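Local coordinates for TerD domain-containing protein (Streptomyces coelicolor A3, PDB 2QZ7), which is of unknown function but belongs to the TerD family of tellurite-resistance-related proteins and binds sodium ions in the crystal, consistent with a metal-binding role, at residues Asp45-Thr50 against Tyr62-Phe66; Thr74-Arg79 against Glu91-Glu96; Ile104-Gly110 against Thr154-Arg160. All blocks are in the same frame, centred on the assembly; numbering follows the deposited sequence.

Interactions 1, 2 and 3 follow in series along the chain and sample both sheets of an antiparallel beta sandwich. Interactions 1 and 3 share one sheet through neighbouring strands 44-52 and 104-113 (Ile47 O to Gly110 N 2.9 Å; contact centres about 11 Å apart). Interaction 2 lies at the edge of the other sheet, its centre about 10 Å from that of interaction 1 and about 14 Å from that of interaction 3, packing Met93 against Ile46, Ala48 and Val64 of interaction 1, and Phe95 CE1 on Val107 CG1 of interaction 3 at 3.7 Å. At one end, Asp45 and Glu91 bring interactions 1 and 2 to a common sodium ion, bridging the sheets.

Interaction 1. Residues Asp45-Thr50 against Tyr62-Phe66; sequences DIIATT and YVVQF. With NA (sodium ion), chain D.
A sodium ion sits at the open end of this beta hairpin, away from the connecting loop, bound by Asp45 OD1 at 2.4 Å and by a water (water 3) at 2.2 Å; Leu44, Ser81 and Glu91 complete the site. The two strands, 45-50 and 62-64, run antiparallel at 158° with axes 4.7 Å apart, 62-64 forming the edge of its sheet. Backbone torsions are extended throughout 45-50. Ala48 and Val64 form the hydrogen-bonded pair (CA-CA 5.1 Å), with Ala48 N to Val64 O at 2.9 Å and Val64 N to Ala48 O at 2.7 Å. Thr49 and Val63 are the non-hydrogen-bonded pair (CA-CA 4.6 Å), their side chains meeting at Thr49 CG2 to Val63 CG2, 3.7 Å. On that face Ile47 (m, t) also reaches Val63, CG2 to CG1 at 3.9 Å, and helix 179-185 packs here. Ala48 and Val64 point the other way, toward Met93 of the second sheet. At the turn end, Thr50 N donates to Tyr62 O at 3.3 Å and Tyr62 N to Thr50 OG1 at 3.3 Å. Tyr62 (chi1 p) lays its ring face under Thr50, whose CB is 4.2 Å from the centroid, a CH-pi contact, while its hydroxyl is hydrogen-bonded to Asp72. Past the Ala48-Val64 pair, water 2 donates to Ile46 O at 2.7 Å and accepts from Phe66 N at 2.9 Å. Water 1 donates to Asp45 OD2 at 2.7 Å and weakly to Gln65 OE1 at 2.9 Å (NE2 hydrogen-bonded to Asp67). Asp45 (m) is also hydrogen-bonded to His114, and its OD1 lies 3.3 Å from Phe66 CD2.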
loop_
_atom_site.group_PDB
_atom_site.type_symbol
_atom_site.label_atom_id
_atom_site.label_comp_id
_atom_site.label_asym_id
_atom_site.label_seq_id
_atom_site.Cartn_x
_atom_site.Cartn_y
_atom_site.Cartn_z
ATOM N N ASP A 45 7.747 1.077 2.857
ATOM C CA ASP A 45 6.703 0.306 3.543
ATOM C C ASP A 45 5.482 0.195 2.692
ATOM O O ASP A 45 4.966 1.211 2.163
ATOM C CB ASP A 45 6.253 0.993 4.837
ATOM C CG ASP A 45 7.290 0.876 5.962
ATOM O OD1 ASP A 45 8.066 -0.108 6.003
ATOM O OD2 ASP A 45 7.324 1.784 6.831
ATOM N N ILE A 46 4.963 -1.030 2.607
ATOM C CA ILE A 46 3.563 -1.196 2.185
ATOM C C ILE A 46 2.701 -0.753 3.367
ATOM O O ILE A 46 2.931 -1.172 4.523
ATOM C CB ILE A 46 3.204 -2.666 1.859
ATOM C CG1 ILE A 46 4.108 -3.246 0.726
ATOM C CG2 ILE A 46 1.685 -2.755 1.421
ATOM C CD1 ILE A 46 3.906 -4.825 0.532
ATOM N N ILE A 47 1.699 0.068 3.081
ATOM C CA ILE A 47 0.786 0.553 4.123
ATOM C C ILE A 47 -0.621 0.391 3.607
ATOM O O ILE A 47 -0.879 0.732 2.466
ATOM C CB ILE A 47 1.032 2.079 4.409
ATOM C CG1 ILE A 47 2.498 2.330 4.870
ATOM C CG2 ILE A 47 0.036 2.572 5.447
ATOM C CD1 ILE A 47 2.830 3.861 5.059
ATOM N N ALA A 48 -1.546 -0.099 4.440
ATOM C CA ALA A 48 -2.973 -0.114 4.074
ATOM C C ALA A 48 -3.830 0.505 5.182
ATOM O O ALA A 48 -3.424 0.531 6.349
ATOM C CB ALA A 48 -3.461 -1.557 3.797
ATOM N N THR A 49 -4.993 1.016 4.785
ATOM C CA THR A 49 -6.019 1.540 5.703
ATOM C C THR A 49 -7.342 1.014 5.320
ATOM O O THR A 49 -7.579 0.746 4.158
ATOM C CB THR A 49 -6.073 3.060 5.669
ATOM O OG1 THR A 49 -5.837 3.477 4.323
ATOM C CG2 THR A 49 -4.918 3.663 6.571
ATOM N N THR A 50 -8.211 0.881 6.318
ATOM C CA THR A 50 -9.572 0.402 6.151
ATOM C C THR A 50 -10.502 1.575 6.508
ATOM O O THR A 50 -10.096 2.502 7.274
ATOM C CB THR A 50 -9.841 -0.792 7.112
ATOM O OG1 THR A 50 -9.545 -0.383 8.456
ATOM C CG2 THR A 50 -8.922 -1.958 6.762
ATOM N N TYR A 62 -8.406 1.641 10.781
ATOM C CA TYR A 62 -7.074 1.348 11.311
ATOM C C TYR A 62 -6.044 1.365 10.201
ATOM O O TYR A 62 -6.404 1.332 9.029
ATOM C CB TYR A 62 -7.066 -0.017 12.070
ATOM C CG TYR A 62 -7.536 -1.207 11.281
ATOM C CD1 TYR A 62 -6.683 -1.830 10.353
ATOM C CD2 TYR A 62 -8.833 -1.743 11.472
ATOM C CE1 TYR A 62 -7.091 -2.937 9.620
ATOM C CE2 TYR A 62 -9.262 -2.843 10.738
ATOM C CZ TYR A 62 -8.395 -3.442 9.824
ATOM O OH TYR A 62 -8.809 -4.535 9.103
ATOM N N VAL A 63 -4.762 1.384 10.590
ATOM C CA VAL A 63 -3.643 1.429 9.669
ATOM C C VAL A 63 -2.894 0.113 9.810
ATOM O O VAL A 63 -2.764 -0.426 10.934
ATOM C CB VAL A 63 -2.671 2.658 10.004
ATOM C CG1 VAL A 63 -1.346 2.634 9.126
ATOM C CG2 VAL A 63 -3.449 4.007 9.896
ATOM N N VAL A 64 -2.439 -0.451 8.678
ATOM C CA VAL A 64 -1.712 -1.704 8.706
ATOM C C VAL A 64 -0.349 -1.449 8.039
ATOM O O VAL A 64 -0.283 -0.862 6.954
ATOM C CB VAL A 64 -2.442 -2.909 7.973
ATOM C CG1 VAL A 64 -1.633 -4.230 8.125
ATOM C CG2 VAL A 64 -3.886 -3.141 8.503
ATOM N N GLN A 65 0.717 -1.862 8.704
ATOM C CA GLN A 65 2.090 -1.745 8.154
ATOM C C GLN A 65 3.006 -2.644 8.990
ATOM O O GLN A 65 2.506 -3.350 9.853
ATOM C CB GLN A 65 2.603 -0.286 8.122
ATOM C CG GLN A 65 2.677 0.393 9.475
ATOM C CD GLN A 65 2.969 1.881 9.390
ATOM O OE1 GLN A 65 2.633 2.523 8.430
ATOM N NE2 GLN A 65 3.566 2.431 10.441
ATOM N N PHE A 66 4.317 -2.657 8.710
ATOM C CA PHE A 66 5.226 -3.620 9.358
ATOM C C PHE A 66 5.159 -3.577 10.881
ATOM O O PHE A 66 5.216 -4.618 11.495
ATOM C CB PHE A 66 6.679 -3.494 8.840
ATOM C CG PHE A 66 7.438 -2.342 9.432
ATOM C CD1 PHE A 66 8.453 -2.586 10.361
ATOM C CD2 PHE A 66 7.149 -1.021 9.065
ATOM C CE1 PHE A 66 9.187 -1.522 10.926
ATOM C CE2 PHE A 66 7.880 0.042 9.625
ATOM C CZ PHE A 66 8.882 -0.205 10.558
HETATM NA NA NA D . 9.386 -1.898 5.049
HETATM O O HOH W 1 5.286 3.317 7.569
HETATM O O HOH W 2 5.005 -2.001 5.967
HETATM O O HOH W 3 9.831 -2.370 7.137
#

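Interaction 2. Residues Thr74-Arg79 against Glu91-Glu96; sequences TINMSR and EEMTFE. With NA (sodium ion), chain D.
Strands 75-77 and 91-95 run antiparallel at 161°, with axes 4.7 Å apart. Glu91 (chi1 t) points its CA-CB bond away from 74-79 and binds the sodium ion through OE1 at 2.4 Å, while OE2 accepts from Ile46 N. Glu92 N donates to Arg79 O at 3.0 Å. The Glu92 side chain (p, p) folds back so that OE2 takes the NH of Ser78 at 2.7 Å and, weakly, Ser78 OG at 3.2 Å, where the chain turns a corner; CG lies over one face of the Arg79 guanidinium, whose NE donates to Phe89 O. Met93, a selenomethionine with chi1 t, packs CG on Ile75 CG2 at 3.4 Å and CE on SE of selenomethionine Met77 at 3.7 Å. Thr94 pairs with Asn76 (CA-CA 5.4 Å): Asn76 N to Thr94 O is 3.1 Å and Thr94 N to Asn76 O 2.8 Å, while Thr94 OG1 donates to Glu92 OE1 at 2.7 Å. Phe95, opposite Ile75 in a non-hydrogen-bonded pair (CA-CA 4.6 Å), offers its ring face to Ile75 CG2. Glu96 N closes the ladder on Thr74 O at 2.9 Å. Ile75, Met93 and Phe95 face the other sheet, as expected of an edge pair in a beta sandwich.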
loop_
_atom_site.group_PDB
_atom_site.type_symbol
_atom_site.label_atom_id
_atom_site.label_comp_id
_atom_site.label_asym_id
_atom_site.label_seq_id
_atom_site.Cartn_x
_atom_site.Cartn_y
_atom_site.Cartn_z
ATOM N N THR A 74 -7.125 -10.029 9.910
ATOM C CA THR A 74 -7.510 -10.375 8.541
ATOM C C THR A 74 -6.462 -10.024 7.518
ATOM O O THR A 74 -6.605 -10.401 6.349
ATOM C CB THR A 74 -8.786 -9.649 8.135
ATOM O OG1 THR A 74 -8.524 -8.240 8.200
ATOM C CG2 THR A 74 -9.913 -10.034 9.071
ATOM N N ILE A 75 -5.444 -9.265 7.959
ATOM C CA ILE A 75 -4.317 -8.847 7.128
ATOM C C ILE A 75 -2.970 -9.260 7.782
ATOM O O ILE A 75 -2.789 -9.100 8.996
ATOM C CB ILE A 75 -4.378 -7.331 6.857
ATOM C CG1 ILE A 75 -5.753 -6.993 6.258
ATOM C CG2 ILE A 75 -3.249 -6.897 5.898
ATOM C CD1 ILE A 75 -6.183 -5.520 6.318
ATOM N N ASN A 76 -2.065 -9.845 7.003
ATOM C CA ASN A 76 -0.813 -10.383 7.534
ATOM C C ASN A 76 0.290 -9.887 6.635
ATOM O O ASN A 76 0.051 -9.569 5.470
ATOM C CB ASN A 76 -0.836 -11.958 7.559
ATOM C CG ASN A 76 0.512 -12.615 8.131
ATOM O OD1 ASN A 76 1.125 -13.479 7.464
ATOM N ND2 ASN A 76 0.938 -12.221 9.366
HETATM N N MSE A 77 1.498 -9.809 7.192
HETATM C CA MSE A 77 2.723 -9.580 6.433
HETATM C C MSE A 77 3.676 -10.718 6.764
HETATM O O MSE A 77 4.200 -10.776 7.883
HETATM C CB MSE A 77 3.347 -8.245 6.810
HETATM C CG MSE A 77 2.400 -7.036 6.508
HETATM SE SE MSE A 77 3.332 -5.379 6.775
HETATM C CE MSE A 77 4.266 -5.321 5.031
ATOM N N SER A 78 3.943 -11.607 5.808
ATOM C CA SER A 78 4.950 -12.648 6.070
ATOM C C SER A 78 6.393 -12.151 5.923
ATOM O O SER A 78 7.339 -12.825 6.342
ATOM C CB SER A 78 4.722 -13.849 5.151
ATOM O OG SER A 78 5.049 -13.476 3.820
ATOM N N ARG A 79 6.582 -10.988 5.299
ATOM C CA ARG A 79 7.908 -10.408 5.242
ATOM C C ARG A 79 7.854 -8.928 5.028
ATOM O O ARG A 79 6.842 -8.413 4.502
ATOM C CB ARG A 79 8.788 -11.098 4.182
ATOM C CG ARG A 79 8.207 -10.995 2.762
ATOM C CD ARG A 79 9.096 -11.818 1.776
ATOM N NE ARG A 79 8.449 -11.730 0.472
ATOM C CZ ARG A 79 7.410 -12.492 0.100
ATOM N NH1 ARG A 79 6.932 -13.441 0.925
ATOM N NH2 ARG A 79 6.868 -12.323 -1.101
ATOM N N GLU A 91 8.962 -7.487 0.618
ATOM C CA GLU A 91 7.938 -7.124 1.562
ATOM C C GLU A 91 6.602 -7.539 0.981
ATOM O O GLU A 91 6.397 -7.442 -0.213
ATOM C CB GLU A 91 7.984 -5.606 1.835
ATOM C CG GLU A 91 6.900 -5.089 2.832
ATOM C CD GLU A 91 7.367 -3.880 3.619
ATOM O OE1 GLU A 91 8.590 -3.799 3.928
ATOM O OE2 GLU A 91 6.525 -3.028 3.970
ATOM N N GLU A 92 5.687 -8.019 1.800
ATOM C CA GLU A 92 4.400 -8.425 1.250
ATOM C C GLU A 92 3.297 -8.230 2.286
ATOM O O GLU A 92 3.538 -8.319 3.502
ATOM C CB GLU A 92 4.449 -9.899 0.802
ATOM C CG GLU A 92 4.317 -10.903 1.947
ATOM C CD GLU A 92 2.835 -11.232 2.302
ATOM O OE1 GLU A 92 1.976 -11.207 1.418
ATOM O OE2 GLU A 92 2.538 -11.537 3.467
HETATM N N MSE A 93 2.087 -8.001 1.793
HETATM C CA MSE A 93 0.929 -7.886 2.647
HETATM C C MSE A 93 -0.199 -8.680 1.996
HETATM O O MSE A 93 -0.556 -8.438 0.823
HETATM C CB MSE A 93 0.509 -6.393 2.763
HETATM C CG MSE A 93 -0.635 -6.175 3.801
HETATM SE SE MSE A 93 -1.124 -4.341 4.044
HETATM C CE MSE A 93 0.460 -3.795 4.983
ATOM N N THR A 94 -0.760 -9.623 2.750
ATOM C CA THR A 94 -1.923 -10.409 2.277
ATOM C C THR A 94 -3.249 -9.998 2.959
ATOM O O THR A 94 -3.314 -9.921 4.176
ATOM C CB THR A 94 -1.630 -11.895 2.493
ATOM O OG1 THR A 94 -0.450 -12.252 1.762
ATOM C CG2 THR A 94 -2.814 -12.816 2.075
ATOM N N PHE A 95 -4.318 -9.817 2.180
ATOM C CA PHE A 95 -5.626 -9.456 2.714
ATOM C C PHE A 95 -6.616 -10.564 2.503
ATOM O O PHE A 95 -6.780 -11.037 1.374
ATOM C CB PHE A 95 -6.238 -8.212 2.013
ATOM C CG PHE A 95 -5.318 -7.019 1.943
ATOM C CD1 PHE A 95 -5.655 -5.841 2.622
ATOM C CD2 PHE A 95 -4.129 -7.059 1.211
ATOM C CE1 PHE A 95 -4.834 -4.740 2.563
ATOM C CE2 PHE A 95 -3.289 -5.930 1.147
ATOM C CZ PHE A 95 -3.674 -4.776 1.822
ATOM N N GLU A 96 -7.305 -10.944 3.573
ATOM C CA GLU A 96 -8.383 -11.884 3.462
ATOM C C GLU A 96 -9.595 -10.996 3.528
ATOM O O GLU A 96 -10.217 -10.870 4.574
ATOM C CB GLU A 96 -8.364 -12.909 4.609
ATOM C CG GLU A 96 -7.097 -13.783 4.718
ATOM C CD GLU A 96 -6.809 -14.655 3.480
ATOM O OE1 GLU A 96 -7.759 -15.150 2.812
ATOM O OE2 GLU A 96 -5.604 -14.858 3.177
HETATM NA NA NA D . 9.386 -1.898 5.049
HETATM O O HOH W 3 9.831 -2.370 7.137
#

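Interaction 3. Residues Ile104-Gly110 against Thr154-Arg160; sequences IARVIVG and TVAEFTR
Arg106 and Glu157 form a salt bridge across the strands: the extended Arg106 side chain (chi1-chi3 t, t, t) donates NE to Glu157 OE2 at 2.8 Å and NH2 to the same OE2 at 3.2 Å. Its guanidinium makes a cation-pi contact with Tyr51. Arg160 donates NE to Ile104 O at 2.9 Å. The backbone ladder follows: Arg160 N to Ala105 O 3.1 Å, Val107 N to Phe158 O 2.7 Å, Phe158 N to Val107 O 2.8 Å and Val109 N to Ala156 O 3.0 Å. Strand 104-113 is the middle of a five-stranded antiparallel sheet, with 152-160 its interior neighbour; their directions are 156° apart and their axes 4.5 Å. The register breaks in a classic beta bulge: Val155 (psi -30°) and Ala156 both face Val109, whose O accepts from Val155 N at 2.9 Å and Ala156 N at 3.3 Å. Gly110 and Thr154 close to CA-CA 3.7 Å, where an ideal CB on Gly110 would clash, 2.9 Å from Thr154 CA. Arg106, Ile108, Glu157 and Thr159 share one face. The other is turned to the opposing sheet of the sandwich, where Val155 and Phe158 meet Val132 of strand 129-134, and Val109 CG1 touches Ala156 CB at 3.8 Å.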
loop_
_atom_site.group_PDB
_atom_site.type_symbol
_atom_site.label_atom_id
_atom_site.label_comp_id
_atom_site.label_asym_id
_atom_site.label_seq_id
_atom_site.Cartn_x
_atom_site.Cartn_y
_atom_site.Cartn_z
ATOM N N ILE A 104 -16.726 -2.601 7.481
ATOM C CA ILE A 104 -15.607 -2.054 6.673
ATOM C C ILE A 104 -15.922 -2.299 5.190
ATOM O O ILE A 104 -16.110 -3.439 4.776
ATOM C CB ILE A 104 -14.243 -2.698 7.060
ATOM C CG1 ILE A 104 -13.825 -2.233 8.450
ATOM C CG2 ILE A 104 -13.106 -2.385 6.007
ATOM C CD1 ILE A 104 -12.754 -3.044 9.013
ATOM N N ALA A 105 -15.951 -1.241 4.392
ATOM C CA ALA A 105 -16.396 -1.358 3.012
ATOM C C ALA A 105 -15.397 -0.862 1.983
ATOM O O ALA A 105 -15.664 -0.920 0.753
ATOM C CB ALA A 105 -17.801 -0.646 2.812
ATOM N N ARG A 106 -14.257 -0.365 2.468
ATOM C CA ARG A 106 -13.217 0.126 1.583
ATOM C C ARG A 106 -11.846 -0.093 2.218
ATOM O O ARG A 106 -11.673 0.124 3.434
ATOM C CB ARG A 106 -13.457 1.618 1.293
ATOM C CG ARG A 106 -12.400 2.292 0.426
ATOM C CD ARG A 106 -12.978 3.686 -0.041
ATOM N NE ARG A 106 -12.033 4.335 -0.944
ATOM C CZ ARG A 106 -11.175 5.300 -0.620
ATOM N NH1 ARG A 106 -11.103 5.789 0.613
ATOM N NH2 ARG A 106 -10.375 5.780 -1.558
ATOM N N VAL A 107 -10.899 -0.536 1.387
ATOM C CA VAL A 107 -9.520 -0.689 1.762
ATOM C C VAL A 107 -8.640 -0.008 0.712
ATOM O O VAL A 107 -8.865 -0.161 -0.495
ATOM C CB VAL A 107 -9.112 -2.201 1.902
ATOM C CG1 VAL A 107 -7.617 -2.318 2.320
ATOM C CG2 VAL A 107 -10.025 -2.883 2.908
ATOM N N ILE A 108 -7.653 0.759 1.154
ATOM C CA ILE A 108 -6.690 1.261 0.218
ATOM C C ILE A 108 -5.280 0.913 0.601
ATOM O O ILE A 108 -4.918 0.964 1.773
ATOM C CB ILE A 108 -6.943 2.741 -0.201
ATOM C CG1 ILE A 108 -5.791 3.453 -0.865
ATOM C CG2 ILE A 108 -7.541 3.623 0.861
ATOM C CD1 ILE A 108 -6.501 4.482 -1.900
ATOM N N VAL A 109 -4.496 0.507 -0.386
ATOM C CA VAL A 109 -3.107 0.098 -0.082
ATOM C C VAL A 109 -2.173 0.932 -0.936
ATOM O O VAL A 109 -2.509 1.282 -2.060
ATOM C CB VAL A 109 -2.914 -1.441 -0.271
ATOM C CG1 VAL A 109 -3.181 -1.833 -1.669
ATOM C CG2 VAL A 109 -1.489 -1.886 0.148
ATOM N N GLY A 110 -1.032 1.284 -0.360
ATOM C CA GLY A 110 -0.031 2.094 -1.026
ATOM C C GLY A 110 1.367 1.775 -0.501
ATOM O O GLY A 110 1.569 0.800 0.263
ATOM N N THR A 154 -0.582 5.743 -3.354
ATOM C CA THR A 154 -1.577 4.641 -3.290
ATOM C C THR A 154 -1.354 3.816 -4.549
ATOM O O THR A 154 -0.846 4.366 -5.549
ATOM C CB THR A 154 -3.026 5.170 -3.239
ATOM O OG1 THR A 154 -3.233 6.090 -4.319
ATOM C CG2 THR A 154 -3.235 5.896 -1.932
ATOM N N VAL A 155 -1.666 2.511 -4.514
ATOM C CA VAL A 155 -1.594 1.698 -5.722
ATOM C C VAL A 155 -2.942 1.001 -6.052
ATOM O O VAL A 155 -3.227 0.766 -7.239
ATOM C CB VAL A 155 -0.416 0.638 -5.724
ATOM C CG1 VAL A 155 0.963 1.276 -5.313
ATOM C CG2 VAL A 155 -0.737 -0.519 -4.867
ATOM N N ALA A 156 -3.758 0.672 -5.032
ATOM C CA ALA A 156 -4.967 -0.149 -5.275
ATOM C C ALA A 156 -6.066 0.154 -4.277
ATOM O O ALA A 156 -5.795 0.407 -3.086
ATOM C CB ALA A 156 -4.606 -1.670 -5.220
ATOM N N GLU A 157 -7.303 0.078 -4.752
ATOM C CA GLU A 157 -8.463 0.278 -3.902
ATOM C C GLU A 157 -9.338 -0.988 -3.955
ATOM O O GLU A 157 -9.618 -1.483 -5.044
ATOM C CB GLU A 157 -9.286 1.479 -4.424
ATOM C CG GLU A 157 -10.513 1.752 -3.618
ATOM C CD GLU A 157 -11.475 2.706 -4.261
ATOM O OE1 GLU A 157 -12.063 2.349 -5.313
ATOM O OE2 GLU A 157 -11.674 3.796 -3.688
ATOM N N PHE A 158 -9.758 -1.499 -2.799
ATOM C CA PHE A 158 -10.780 -2.541 -2.735
ATOM C C PHE A 158 -12.032 -1.950 -2.076
ATOM O O PHE A 158 -11.944 -1.261 -1.043
ATOM C CB PHE A 158 -10.279 -3.786 -1.990
ATOM C CG PHE A 158 -8.888 -4.224 -2.420
ATOM C CD1 PHE A 158 -8.710 -4.988 -3.569
ATOM C CD2 PHE A 158 -7.781 -3.840 -1.691
ATOM C CE1 PHE A 158 -7.420 -5.357 -3.994
ATOM C CE2 PHE A 158 -6.474 -4.239 -2.062
ATOM C CZ PHE A 158 -6.302 -4.972 -3.239
ATOM N N THR A 159 -13.188 -2.174 -2.711
ATOM C CA THR A 159 -14.477 -1.683 -2.219
ATOM C C THR A 159 -15.514 -2.786 -2.388
ATOM O O THR A 159 -15.389 -3.634 -3.288
ATOM C CB THR A 159 -14.961 -0.379 -2.953
ATOM O OG1 THR A 159 -15.033 -0.614 -4.355
ATOM C CG2 THR A 159 -14.014 0.781 -2.713
ATOM N N ARG A 160 -16.524 -2.786 -1.517
ATOM C CA ARG A 160 -17.647 -3.734 -1.608
ATOM C C ARG A 160 -18.762 -3.307 -2.594
ATOM O O ARG A 160 -19.131 -2.121 -2.704
ATOM C CB ARG A 160 -18.309 -3.956 -0.235
ATOM C CG ARG A 160 -17.439 -4.593 0.853
ATOM C CD ARG A 160 -18.293 -4.822 2.120
ATOM N NE ARG A 160 -17.531 -5.400 3.231
ATOM C CZ ARG A 160 -17.398 -6.714 3.423
ATOM N NH1 ARG A 160 -17.966 -7.554 2.576
ATOM N NH2 ARG A 160 -16.691 -7.195 4.440
#